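Local coordinates for dihydrofolate reductase (Enterococcus faecalis, PDB 4M7U), which catalyses the NADPH-dependent reduction of dihydrofolate to tetrahydrofolate, a step that probably supports glycine, purine and DNA precursor synthesis, at residues 12-17 and 134-139; 45-50 and 92-97; 102-105 and 110-113; 119-124 and 142-147. All coordinates share one frame; numbering follows the deposited sequence.

Contact 1. Residues 12-17 and 134-139; sequences AIWAQD and TFFPEI. With NAP (NADP nicotinamide-adenine-dinucleotide phosphate), chain B.
The indole of W14 lies flat on the phenyl ring of F136 in an offset stack, the planes only 9° from parallel. The centroids of the six-membered indole ring of W14 and the phenyl ring of F136 are 4.1 Å apart. F136 CE1 sits over the middle of the indole, 3.3 Å from W14 CE2, while W14 CZ2 lies nearer the rim of the phenyl. P137 CD covers the opposite face of the F136 ring, 3.3 Å above its plane, so the phenyl is sandwiched between an indole and a proline. At the edge of the indole, in its plane, is Q16 CB.

The stack joins the central strand 9-17 to the loop that follows the short strand 134-135, beside the NADP pocket, which W14 and T134 help to line. Two residues on from W14, the side chain of Q16 runs back along the same side of the strand, and W14 NE1 donates to Q16 OE1 over 2.8 Å in a nearly straight bond (175°). The N-H points at a lone pair of Q16 OE1, in the plane of the carbonyl and almost in that of the indole. Q16 OE1 also rests 3.7 Å from F136 CB. W14 adopts a crowded rotamer, its CG between the backbone N and the carbonyl carbon (chi1 77°).

Two residues before F136, T134 turns its OG1 to the cofactor, 3.5 Å from C6N of the nicotinamide ring. Chemically the contact is apolar stacking with one polar fastening: the buried indole N-H is satisfied by the glutamine amide, which fixes the rotation of the indole and leaves its face for the phenylalanine.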
# COMPACT_ATOMS: atom_id res chain seq x y z
N ALA A 12 0.20 -4.39 4.03
CA ALA A 12 0.77 -3.59 2.95
C ALA A 12 0.29 -4.17 1.61
O ALA A 12 0.33 -5.39 1.40
CB ALA A 12 2.29 -3.57 3.03
N ILE A 13 -0.18 -3.30 0.72
CA ILE A 13 -0.65 -3.74 -0.59
C ILE A 13 -0.01 -2.91 -1.70
O ILE A 13 0.07 -1.68 -1.62
CB ILE A 13 -2.19 -3.67 -0.71
CG1 ILE A 13 -2.64 -4.25 -2.05
CG2 ILE A 13 -2.66 -2.24 -0.61
CD1 ILE A 13 -4.13 -4.50 -2.12
N TRP A 14 0.47 -3.58 -2.74
CA TRP A 14 1.07 -2.85 -3.85
C TRP A 14 1.15 -3.71 -5.09
O TRP A 14 1.02 -4.94 -5.01
CB TRP A 14 2.47 -2.30 -3.48
CG TRP A 14 3.58 -3.31 -3.47
CD1 TRP A 14 4.49 -3.55 -4.47
CD2 TRP A 14 3.89 -4.23 -2.40
NE1 TRP A 14 5.35 -4.55 -4.09
CE2 TRP A 14 5.00 -4.99 -2.84
CE3 TRP A 14 3.35 -4.46 -1.14
CZ2 TRP A 14 5.58 -5.97 -2.02
CZ3 TRP A 14 3.92 -5.44 -0.34
CH2 TRP A 14 5.03 -6.19 -0.78
N ALA A 15 1.32 -3.05 -6.23
CA ALA A 15 1.65 -3.72 -7.47
C ALA A 15 3.04 -3.26 -7.88
O ALA A 15 3.38 -2.08 -7.72
CB ALA A 15 0.64 -3.40 -8.55
N GLN A 16 3.84 -4.19 -8.40
CA GLN A 16 5.15 -3.85 -8.95
C GLN A 16 5.42 -4.67 -10.21
O GLN A 16 4.79 -5.73 -10.41
CB GLN A 16 6.25 -4.12 -7.92
CG GLN A 16 6.42 -5.60 -7.61
CD GLN A 16 7.58 -5.86 -6.69
OE1 GLN A 16 7.53 -5.53 -5.50
NE2 GLN A 16 8.64 -6.47 -7.23
N ASP A 17 6.37 -4.20 -11.03
CA ASP A 17 6.81 -4.93 -12.22
C ASP A 17 7.99 -5.85 -11.88
O ASP A 17 8.41 -5.90 -10.73
CB ASP A 17 7.11 -3.96 -13.39
CG ASP A 17 8.48 -3.31 -13.32
OD1 ASP A 17 9.21 -3.46 -12.28
OD2 ASP A 17 8.84 -2.62 -14.31
N THR A 134 10.78 5.02 -9.22
CA THR A 134 10.55 4.63 -7.83
C THR A 134 10.35 3.12 -7.67
O THR A 134 9.50 2.52 -8.34
CB THR A 134 9.32 5.34 -7.24
OG1 THR A 134 9.38 6.74 -7.54
CG2 THR A 134 9.26 5.13 -5.72
N PHE A 135 11.12 2.53 -6.78
CA PHE A 135 11.17 1.09 -6.65
C PHE A 135 10.69 0.63 -5.29
O PHE A 135 10.83 1.36 -4.30
CB PHE A 135 12.61 0.62 -6.87
CG PHE A 135 13.13 0.92 -8.24
CD1 PHE A 135 13.55 2.20 -8.57
CD2 PHE A 135 13.17 -0.07 -9.21
CE1 PHE A 135 14.00 2.49 -9.85
CE2 PHE A 135 13.63 0.22 -10.49
CZ PHE A 135 14.04 1.50 -10.81
N PHE A 136 10.13 -0.57 -5.24
CA PHE A 136 9.84 -1.16 -3.96
C PHE A 136 11.16 -1.29 -3.20
O PHE A 136 12.17 -1.69 -3.78
CB PHE A 136 9.17 -2.53 -4.11
CG PHE A 136 8.65 -3.04 -2.82
CD1 PHE A 136 7.47 -2.55 -2.30
CD2 PHE A 136 9.38 -3.96 -2.09
CE1 PHE A 136 7.00 -3.00 -1.09
CE2 PHE A 136 8.92 -4.42 -0.88
CZ PHE A 136 7.72 -3.93 -0.38
N PRO A 137 11.16 -0.92 -1.91
CA PRO A 137 12.43 -0.84 -1.18
C PRO A 137 12.95 -2.20 -0.78
O PRO A 137 12.23 -3.19 -0.80
CB PRO A 137 12.04 -0.06 0.08
CG PRO A 137 10.58 -0.45 0.30
CD PRO A 137 10.01 -0.50 -1.09
N GLU A 138 14.23 -2.23 -0.41
CA GLU A 138 14.81 -3.42 0.19
C GLU A 138 14.21 -3.65 1.56
O GLU A 138 14.32 -2.79 2.45
CB GLU A 138 16.32 -3.23 0.34
CG GLU A 138 17.11 -3.50 -0.92
CD GLU A 138 18.60 -3.34 -0.69
OE1 GLU A 138 19.22 -2.55 -1.44
OE2 GLU A 138 19.14 -4.00 0.23
N ILE A 139 13.56 -4.79 1.76
CA ILE A 139 13.05 -5.11 3.08
C ILE A 139 13.63 -6.43 3.56
O ILE A 139 14.24 -7.17 2.79
CB ILE A 139 11.51 -5.23 3.10
CG1 ILE A 139 11.07 -6.47 2.33
CG2 ILE A 139 10.88 -3.97 2.51
CD1 ILE A 139 9.62 -6.81 2.50
PA NAP B . 6.27 8.34 -0.59
O1A NAP B . 6.71 7.17 0.34
O2A NAP B . 4.89 8.11 -1.18
O5B NAP B . 6.20 9.66 0.24
C5B NAP B . 7.33 10.14 0.91
C4B NAP B . 6.97 11.24 1.85
O4B NAP B . 5.96 10.89 2.89
C3B NAP B . 8.03 12.08 2.52
O3B NAP B . 8.87 12.90 1.80
C2B NAP B . 7.28 12.67 3.66
O2B NAP B . 6.55 13.82 3.47
C1B NAP B . 6.61 11.39 4.13
N9A NAP B . 6.83 10.50 5.22
C8A NAP B . 7.23 9.23 5.09
N7A NAP B . 7.50 8.74 6.40
C5A NAP B . 7.27 9.77 7.31
C6A NAP B . 7.39 9.82 8.70
N6A NAP B . 7.81 8.66 9.43
N1A NAP B . 7.09 10.96 9.32
C2A NAP B . 6.68 12.07 8.63
N3A NAP B . 6.57 12.02 7.24
C4A NAP B . 6.87 10.87 6.62
O3 NAP B . 7.33 8.60 -1.74
PN NAP B . 8.33 7.53 -2.34
O1N NAP B . 9.43 7.19 -1.28
O2N NAP B . 7.64 6.26 -2.78
O5D NAP B . 8.93 8.23 -3.63
C5D NAP B . 8.12 9.18 -4.28
C4D NAP B . 8.80 10.30 -5.04
O4D NAP B . 10.28 10.40 -5.02
C3D NAP B . 8.35 10.67 -6.45
O3D NAP B . 7.75 11.83 -6.67
C2D NAP B . 9.53 10.36 -7.33
O2D NAP B . 9.67 10.94 -8.57
C1D NAP B . 10.74 10.34 -6.41
N1N NAP B . 12.02 9.75 -6.71
C2N NAP B . 12.93 10.12 -7.78
C3N NAP B . 14.32 9.47 -7.89
C7N NAP B . 15.39 10.30 -8.49
O7N NAP B . 15.43 11.49 -8.22
N7N NAP B . 16.09 9.82 -9.64
C4N NAP B . 14.64 8.17 -7.10
C5N NAP B . 13.47 7.68 -6.20
C6N NAP B . 12.13 8.42 -6.15
P2B NAP B . 7.29 15.20 3.65
O1X NAP B . 8.46 15.28 2.61
O2X NAP B . 6.26 16.33 3.33
O3X NAP B . 7.82 15.29 5.05

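Contact 2. Residues 45-50 and 92-97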
# COMPACT_ATOMS: atom_id res chain seq x y z
N HIS A 45 -14.02 0.61 2.93
CA HIS A 45 -14.42 0.64 4.34
C HIS A 45 -13.27 0.39 5.33
O HIS A 45 -13.51 0.17 6.52
CB HIS A 45 -15.59 -0.33 4.61
CG HIS A 45 -16.75 -0.13 3.68
ND1 HIS A 45 -17.35 -1.17 3.01
CD2 HIS A 45 -17.39 0.99 3.30
CE1 HIS A 45 -18.32 -0.70 2.25
NE2 HIS A 45 -18.37 0.61 2.41
N ASN A 46 -12.03 0.45 4.84
CA ASN A 46 -10.87 0.41 5.74
C ASN A 46 -10.13 1.75 5.79
O ASN A 46 -10.67 2.79 5.39
CB ASN A 46 -9.91 -0.72 5.35
CG ASN A 46 -10.46 -2.09 5.70
OD1 ASN A 46 -10.87 -2.34 6.84
ND2 ASN A 46 -10.47 -2.99 4.72
N THR A 47 -8.90 1.72 6.29
CA THR A 47 -8.04 2.89 6.25
C THR A 47 -6.88 2.67 5.29
O THR A 47 -6.29 1.58 5.24
CB THR A 47 -7.54 3.28 7.65
OG1 THR A 47 -8.68 3.59 8.48
CG2 THR A 47 -6.64 4.51 7.58
N LEU A 48 -6.57 3.69 4.49
CA LEU A 48 -5.46 3.62 3.56
C LEU A 48 -4.40 4.67 3.95
O LEU A 48 -4.73 5.86 4.10
CB LEU A 48 -5.97 3.88 2.14
CG LEU A 48 -4.89 3.91 1.05
CD1 LEU A 48 -4.28 2.52 0.87
CD2 LEU A 48 -5.44 4.44 -0.26
N VAL A 49 -3.15 4.24 4.12
CA VAL A 49 -2.05 5.14 4.51
C VAL A 49 -1.15 5.42 3.32
O VAL A 49 -0.64 4.48 2.70
CB VAL A 49 -1.18 4.54 5.65
CG1 VAL A 49 -0.05 5.50 6.04
CG2 VAL A 49 -2.05 4.22 6.86
N LEU A 50 -0.95 6.70 3.00
CA LEU A 50 -0.13 7.09 1.85
C LEU A 50 0.91 8.16 2.23
O LEU A 50 0.58 9.14 2.90
CB LEU A 50 -1.01 7.64 0.73
CG LEU A 50 -2.09 6.75 0.12
CD1 LEU A 50 -2.91 7.55 -0.90
CD2 LEU A 50 -1.42 5.57 -0.56
N LEU A 92 0.81 4.22 14.00
CA LEU A 92 0.63 3.00 14.80
C LEU A 92 -0.41 3.15 15.92
O LEU A 92 -1.11 2.20 16.26
CB LEU A 92 1.98 2.53 15.35
CG LEU A 92 2.95 2.06 14.27
CD1 LEU A 92 4.29 1.62 14.86
CD2 LEU A 92 2.33 0.93 13.46
N ALA A 93 -0.53 4.36 16.46
CA ALA A 93 -1.49 4.61 17.52
C ALA A 93 -2.92 4.58 16.98
O ALA A 93 -3.83 4.07 17.64
CB ALA A 93 -1.20 5.94 18.21
N TYR A 94 -3.11 5.16 15.80
CA TYR A 94 -4.40 5.09 15.11
C TYR A 94 -4.75 3.63 14.79
O TYR A 94 -5.88 3.18 15.04
CB TYR A 94 -4.35 5.90 13.81
CG TYR A 94 -5.58 5.74 12.93
CD1 TYR A 94 -6.63 6.66 13.00
CD2 TYR A 94 -5.69 4.69 12.02
CE1 TYR A 94 -7.75 6.52 12.18
CE2 TYR A 94 -6.81 4.54 11.22
CZ TYR A 94 -7.83 5.46 11.29
OH TYR A 94 -8.94 5.32 10.48
N ALA A 95 -3.78 2.90 14.23
CA ALA A 95 -3.99 1.50 13.82
C ALA A 95 -4.34 0.59 15.00
O ALA A 95 -5.16 -0.32 14.88
CB ALA A 95 -2.76 0.98 13.10
N ASP A 96 -3.71 0.84 16.14
CA ASP A 96 -3.97 0.05 17.34
C ASP A 96 -5.45 0.09 17.75
O ASP A 96 -6.03 -0.92 18.15
CB ASP A 96 -3.09 0.56 18.49
CG ASP A 96 -3.48 -0.04 19.83
OD1 ASP A 96 -3.22 -1.25 20.02
OD2 ASP A 96 -4.01 0.70 20.69
N LYS A 97 -6.06 1.26 17.63
CA LYS A 97 -7.42 1.44 18.11
C LYS A 97 -8.48 1.49 17.00
O LYS A 97 -9.67 1.65 17.29
CB LYS A 97 -7.50 2.67 19.00
CG LYS A 97 -6.48 2.61 20.13
CD LYS A 97 -6.94 3.41 21.33
CE LYS A 97 -6.13 3.04 22.57
NZ LYS A 97 -6.59 3.82 23.75
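T47 and Y94 carry this contact almost alone, sharing its buried surface equally. The threonine, on strand 47-51, and the tyrosine, on helix 88-97, reach out from opposite directions and meet through their hydroxyls: T47 OG1 and Y94 OH are 2.7 Å apart and hydrogen-bonded, and either could be the donor. OG1 lies at the edge of the phenol, near its plane. A second touch is apolar, the threonine methyl CG2 lying 3.6 Å from Y94 CE2, so that both branches of T47 pack on the phenol end of the ring.

The tyrosine torsion explains the reach. With CG anti to the backbone N (chi1 172°), the ring extends from the helix to the sheet, bridging backbones whose nearest CA atoms, those of T47 and A95, are still 8.7 Å apart. On the way it rests on T67 and I69 of strand 67-71 and on L83 and M85 of strand 83-85, and it meets the ring of Y98, which T47 touches too. The one polar atom at the end of this largely apolar arm thus finds its partner in the threonine hydroxyl.

In the sheet, strand 83-85 leads into helix 88-97, which returns the chain to the parallel strand 101-104. This is a beta-alpha-beta crossover that spans strands 67-71 and 47-51, and Y94 anchors the crossover helix to the strands beneath it, a layered alpha/beta build characteristic of the dihydrofolate reductase fold.

Contact 3. Residues 102-105 and 110-113. With NAP (NADP nicotinamide-adenine-dinucleotide phosphate), chain B.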
# COMPACT_ATOMS: atom_id res chain seq x y z
N THR A 102 -5.71 -1.36 8.73
CA THR A 102 -4.96 -0.18 8.32
C THR A 102 -4.04 -0.60 7.18
O THR A 102 -3.04 -1.30 7.40
CB THR A 102 -4.12 0.41 9.48
OG1 THR A 102 -4.97 0.68 10.61
CG2 THR A 102 -3.43 1.70 9.05
N VAL A 103 -4.39 -0.20 5.96
CA VAL A 103 -3.67 -0.64 4.78
C VAL A 103 -2.59 0.36 4.42
O VAL A 103 -2.85 1.57 4.30
CB VAL A 103 -4.62 -0.81 3.60
CG1 VAL A 103 -3.86 -1.22 2.37
CG2 VAL A 103 -5.69 -1.85 3.93
N ILE A 104 -1.37 -0.14 4.30
CA ILE A 104 -0.24 0.69 3.94
C ILE A 104 -0.13 0.68 2.41
O ILE A 104 0.20 -0.34 1.82
CB ILE A 104 1.09 0.16 4.54
CG1 ILE A 104 0.93 -0.12 6.03
CG2 ILE A 104 2.21 1.15 4.30
CD1 ILE A 104 0.39 1.09 6.83
N GLY A 105 -0.43 1.81 1.78
CA GLY A 105 -0.49 1.85 0.33
C GLY A 105 0.74 2.38 -0.37
O GLY A 105 0.74 2.45 -1.60
N VAL A 110 7.36 4.97 2.88
CA VAL A 110 6.33 4.45 3.76
C VAL A 110 6.42 2.94 3.91
O VAL A 110 6.34 2.42 5.03
CB VAL A 110 4.94 4.89 3.28
CG1 VAL A 110 3.86 4.36 4.21
CG2 VAL A 110 4.87 6.40 3.27
N PHE A 111 6.60 2.23 2.80
CA PHE A 111 6.73 0.76 2.84
C PHE A 111 7.91 0.29 3.71
O PHE A 111 7.76 -0.57 4.59
CB PHE A 111 6.90 0.19 1.43
CG PHE A 111 5.63 0.11 0.64
CD1 PHE A 111 4.45 -0.33 1.22
CD2 PHE A 111 5.62 0.44 -0.71
CE1 PHE A 111 3.27 -0.42 0.47
CE2 PHE A 111 4.45 0.35 -1.47
CZ PHE A 111 3.27 -0.07 -0.87
N LYS A 112 9.08 0.87 3.47
CA LYS A 112 10.29 0.53 4.22
C LYS A 112 10.14 0.76 5.74
O LYS A 112 10.65 -0.01 6.54
CB LYS A 112 11.47 1.33 3.69
CG LYS A 112 12.85 0.83 4.10
CD LYS A 112 13.92 1.85 3.71
CE LYS A 112 15.09 1.19 3.00
NZ LYS A 112 15.74 0.18 3.87
N GLU A 113 9.42 1.82 6.13
CA GLU A 113 9.23 2.13 7.55
C GLU A 113 8.19 1.30 8.22
O GLU A 113 8.28 1.02 9.41
CB GLU A 113 8.72 3.56 7.72
CG GLU A 113 9.59 4.62 7.22
CD GLU A 113 8.88 5.93 7.28
OE1 GLU A 113 7.71 6.00 6.80
OE2 GLU A 113 9.47 6.88 7.83
PA NAP B . 6.27 8.34 -0.59
O1A NAP B . 6.71 7.17 0.34
O2A NAP B . 4.89 8.11 -1.18
O5B NAP B . 6.20 9.66 0.24
C5B NAP B . 7.33 10.14 0.91
C4B NAP B . 6.97 11.24 1.85
O4B NAP B . 5.96 10.89 2.89
C3B NAP B . 8.03 12.08 2.52
O3B NAP B . 8.87 12.90 1.80
C2B NAP B . 7.28 12.67 3.66
O2B NAP B . 6.55 13.82 3.47
C1B NAP B . 6.61 11.39 4.13
N9A NAP B . 6.83 10.50 5.22
C8A NAP B . 7.23 9.23 5.09
N7A NAP B . 7.50 8.74 6.40
C5A NAP B . 7.27 9.77 7.31
C6A NAP B . 7.39 9.82 8.70
N6A NAP B . 7.81 8.66 9.43
N1A NAP B . 7.09 10.96 9.32
C2A NAP B . 6.68 12.07 8.63
N3A NAP B . 6.57 12.02 7.24
C4A NAP B . 6.87 10.87 6.62
O3 NAP B . 7.33 8.60 -1.74
PN NAP B . 8.33 7.53 -2.34
O1N NAP B . 9.43 7.19 -1.28
O2N NAP B . 7.64 6.26 -2.78
O5D NAP B . 8.93 8.23 -3.63
C5D NAP B . 8.12 9.18 -4.28
C4D NAP B . 8.80 10.30 -5.04
O4D NAP B . 10.28 10.40 -5.02
C3D NAP B . 8.35 10.67 -6.45
O3D NAP B . 7.75 11.83 -6.67
C2D NAP B . 9.53 10.36 -7.33
O2D NAP B . 9.67 10.94 -8.57
C1D NAP B . 10.74 10.34 -6.41
N1N NAP B . 12.02 9.75 -6.71
C2N NAP B . 12.93 10.12 -7.78
C3N NAP B . 14.32 9.47 -7.89
C7N NAP B . 15.39 10.30 -8.49
O7N NAP B . 15.43 11.49 -8.22
N7N NAP B . 16.09 9.82 -9.64
C4N NAP B . 14.64 8.17 -7.10
C5N NAP B . 13.47 7.68 -6.20
C6N NAP B . 12.13 8.42 -6.15
P2B NAP B . 7.29 15.20 3.65
O1X NAP B . 8.46 15.28 2.61
O2X NAP B . 6.26 16.33 3.33
O3X NAP B . 7.82 15.29 5.05
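I104 meets V110 and F111 where strand 101-104 gives way, through a glycine-containing turn, to helix 108-114: the beta-loop-alpha unit on which dihydrofolate reductase seats the cofactor diphosphate. I104 and V110 meet at a slant, whereas I104 and F111 slide past each other in opposite directions. I104 CG2 is the shared point, pressed at 3.6 Å against V110 CG1. The same methyl, I104 CG2, lies 4.1 Å from F111 CD1. Both methyls of the first pair stand anti to their own backbone N, I104 CG2 and V110 CG1 alike, which turns them into the gap between strand and helix.

The phenyl ring of F111 presents its edge to the strand end. Its CE1 stands 3.4 Å from I104 O, near the ring plane, and its CZ reaches G105 C at 3.6 Å. Beyond these two segments, the ring also meets those of W14 and F136.

The start of the helix also faces NADP. G107 N and S108 N bind it ahead of the segment, V110 N adds a weak bond to the phosphate oxygen O1A, and V110 CG2 packs close to the same oxygen. One turn on, the extended side chain of E113 reaches the adenine, whose amino group N6A donates to E113 OE2 over 2.9 Å at a bent 143°.

Contact 4. Residues 119-124 and 142-147; sequences DVLYRT and SVWEKV
W144 meets L121 through the face of its indole and D119 and V120 through its edge, making it the one residue of 142-147 that reaches the other segment. Before it, S142 bonds through OG to D140 and V143 packs on R169.

At W144 itself, CG sits anti to the carbonyl carbon (chi1 -68°) and the indole stands up against 119-121. L121 CG lies over its six-membered ring in a CH-pi contact, 3.6 Å from the centroid and merely 2° off the normal. The leucine's CD1 spreads across the ring fusion, 3.6 Å from W144 CD2. The far corner of the indole points at backbone: W144 CH2 is 3.5 Å from D119 C and equally 3.5 Å from V120 N, near the ring plane. I115 touches both L121 and W144.

Past the tryptophan, K146 approaches E165 in a long, weak ion pair, while R123 forms a salt bridge with the same carboxylate, which therefore lies between two positive side chains.

Strand 162-169 separates the two strands, antiparallel to each, and W144 reaches across it. This is the C-terminal edge of the mixed sheet, with the last strand inserted between its two predecessors, as is characteristic of dihydrofolate reductases.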
# COMPACT_ATOMS: atom_id res chain seq x y z
N ASP A 119 1.37 -7.27 9.23
CA ASP A 119 1.11 -8.69 9.46
C ASP A 119 0.84 -9.46 8.18
O ASP A 119 0.81 -10.69 8.20
CB ASP A 119 -0.07 -8.87 10.39
CG ASP A 119 0.31 -8.60 11.83
OD1 ASP A 119 1.44 -9.00 12.23
OD2 ASP A 119 -0.49 -7.97 12.54
N VAL A 120 0.64 -8.75 7.08
CA VAL A 120 0.42 -9.41 5.80
C VAL A 120 0.86 -8.49 4.69
O VAL A 120 0.75 -7.27 4.83
CB VAL A 120 -1.08 -9.82 5.63
CG1 VAL A 120 -1.97 -8.65 5.92
CG2 VAL A 120 -1.36 -10.34 4.21
N LEU A 121 1.38 -9.08 3.60
CA LEU A 121 1.72 -8.36 2.37
C LEU A 121 0.84 -8.88 1.23
O LEU A 121 0.79 -10.10 0.96
CB LEU A 121 3.19 -8.56 2.01
CG LEU A 121 4.21 -8.28 3.12
CD1 LEU A 121 5.62 -8.60 2.62
CD2 LEU A 121 4.13 -6.82 3.59
N TYR A 122 0.16 -7.97 0.55
CA TYR A 122 -0.55 -8.30 -0.68
C TYR A 122 0.20 -7.68 -1.85
O TYR A 122 0.20 -6.46 -2.02
CB TYR A 122 -1.96 -7.73 -0.64
CG TYR A 122 -2.83 -8.32 0.44
CD1 TYR A 122 -3.31 -7.54 1.48
CD2 TYR A 122 -3.18 -9.67 0.41
CE1 TYR A 122 -4.13 -8.07 2.47
CE2 TYR A 122 -4.00 -10.22 1.40
CZ TYR A 122 -4.46 -9.41 2.42
OH TYR A 122 -5.27 -9.95 3.40
N ARG A 123 0.84 -8.52 -2.66
CA ARG A 123 1.62 -8.02 -3.79
C ARG A 123 1.09 -8.51 -5.12
O ARG A 123 0.87 -9.72 -5.31
CB ARG A 123 3.09 -8.44 -3.66
CG ARG A 123 3.96 -7.96 -4.83
CD ARG A 123 5.44 -8.27 -4.60
NE ARG A 123 5.76 -9.65 -4.92
CZ ARG A 123 6.99 -10.09 -5.16
NH1 ARG A 123 8.02 -9.25 -5.11
NH2 ARG A 123 7.19 -11.37 -5.47
N THR A 124 0.89 -7.58 -6.05
CA THR A 124 0.57 -7.95 -7.43
C THR A 124 1.85 -7.90 -8.24
O THR A 124 2.38 -6.81 -8.49
CB THR A 124 -0.45 -7.00 -8.05
OG1 THR A 124 -1.68 -7.05 -7.31
CG2 THR A 124 -0.71 -7.39 -9.52
N SER A 142 13.27 -12.28 5.19
CA SER A 142 13.48 -13.51 5.97
C SER A 142 12.36 -13.82 6.95
O SER A 142 12.16 -14.97 7.34
CB SER A 142 14.82 -13.47 6.70
OG SER A 142 14.80 -12.52 7.75
N VAL A 143 11.60 -12.79 7.33
CA VAL A 143 10.47 -12.98 8.25
C VAL A 143 9.13 -13.21 7.54
O VAL A 143 8.09 -13.39 8.19
CB VAL A 143 10.35 -11.79 9.23
CG1 VAL A 143 11.63 -11.65 10.04
CG2 VAL A 143 10.07 -10.49 8.48
N TRP A 144 9.16 -13.22 6.21
CA TRP A 144 7.95 -13.41 5.42
C TRP A 144 8.01 -14.72 4.63
O TRP A 144 9.08 -15.14 4.19
CB TRP A 144 7.78 -12.23 4.43
CG TRP A 144 7.48 -10.90 5.12
CD1 TRP A 144 8.35 -9.87 5.36
CD2 TRP A 144 6.21 -10.50 5.65
NE1 TRP A 144 7.69 -8.84 6.00
CE2 TRP A 144 6.38 -9.20 6.19
CE3 TRP A 144 4.94 -11.10 5.71
CZ2 TRP A 144 5.33 -8.50 6.79
CZ3 TRP A 144 3.90 -10.40 6.30
CH2 TRP A 144 4.10 -9.12 6.84
N GLU A 145 6.85 -15.36 4.45
CA GLU A 145 6.73 -16.47 3.50
C GLU A 145 5.42 -16.38 2.70
O GLU A 145 4.41 -15.87 3.19
CB GLU A 145 6.82 -17.82 4.23
CG GLU A 145 5.54 -18.19 4.96
CD GLU A 145 5.73 -19.35 5.93
OE1 GLU A 145 6.66 -20.16 5.74
OE2 GLU A 145 4.94 -19.43 6.90
N LYS A 146 5.45 -16.86 1.46
CA LYS A 146 4.30 -16.75 0.57
C LYS A 146 3.29 -17.83 0.91
O LYS A 146 3.60 -19.02 0.85
CB LYS A 146 4.73 -16.85 -0.89
CG LYS A 146 3.58 -16.56 -1.89
CD LYS A 146 4.10 -16.23 -3.30
CE LYS A 146 4.80 -17.43 -3.93
NZ LYS A 146 5.30 -17.12 -5.31
N VAL A 147 2.08 -17.43 1.27
CA VAL A 147 1.06 -18.41 1.68
C VAL A 147 -0.01 -18.62 0.61
O VAL A 147 -0.76 -19.59 0.66
CB VAL A 147 0.43 -18.04 3.04
CG1 VAL A 147 1.53 -17.88 4.08
CG2 VAL A 147 -0.39 -16.76 2.95

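All four contacts hang on one mixed sheet, and its backbone joins most of them. Contacts 2 and 3 meet through V49 N and V103 O, 2.7 Å apart; contacts 3 and 1 through I13 N and I104 O, 3.2 Å; contacts 1 and 4 through W14 O and T124 N, 2.8 Å. Contacts 1 and 3 also share an aromatic cluster, with W14 CB 3.5 Å from F111 CZ, and both touch NADP, one near the nicotinamide and the other at the diphosphate and adenine. Contacts 2 and 4 lie farther out, their centres 19 Å apart; the Y94 side chain is about 13 Å from the cofactor, and the L121 side chain about 11 Å from that of V110.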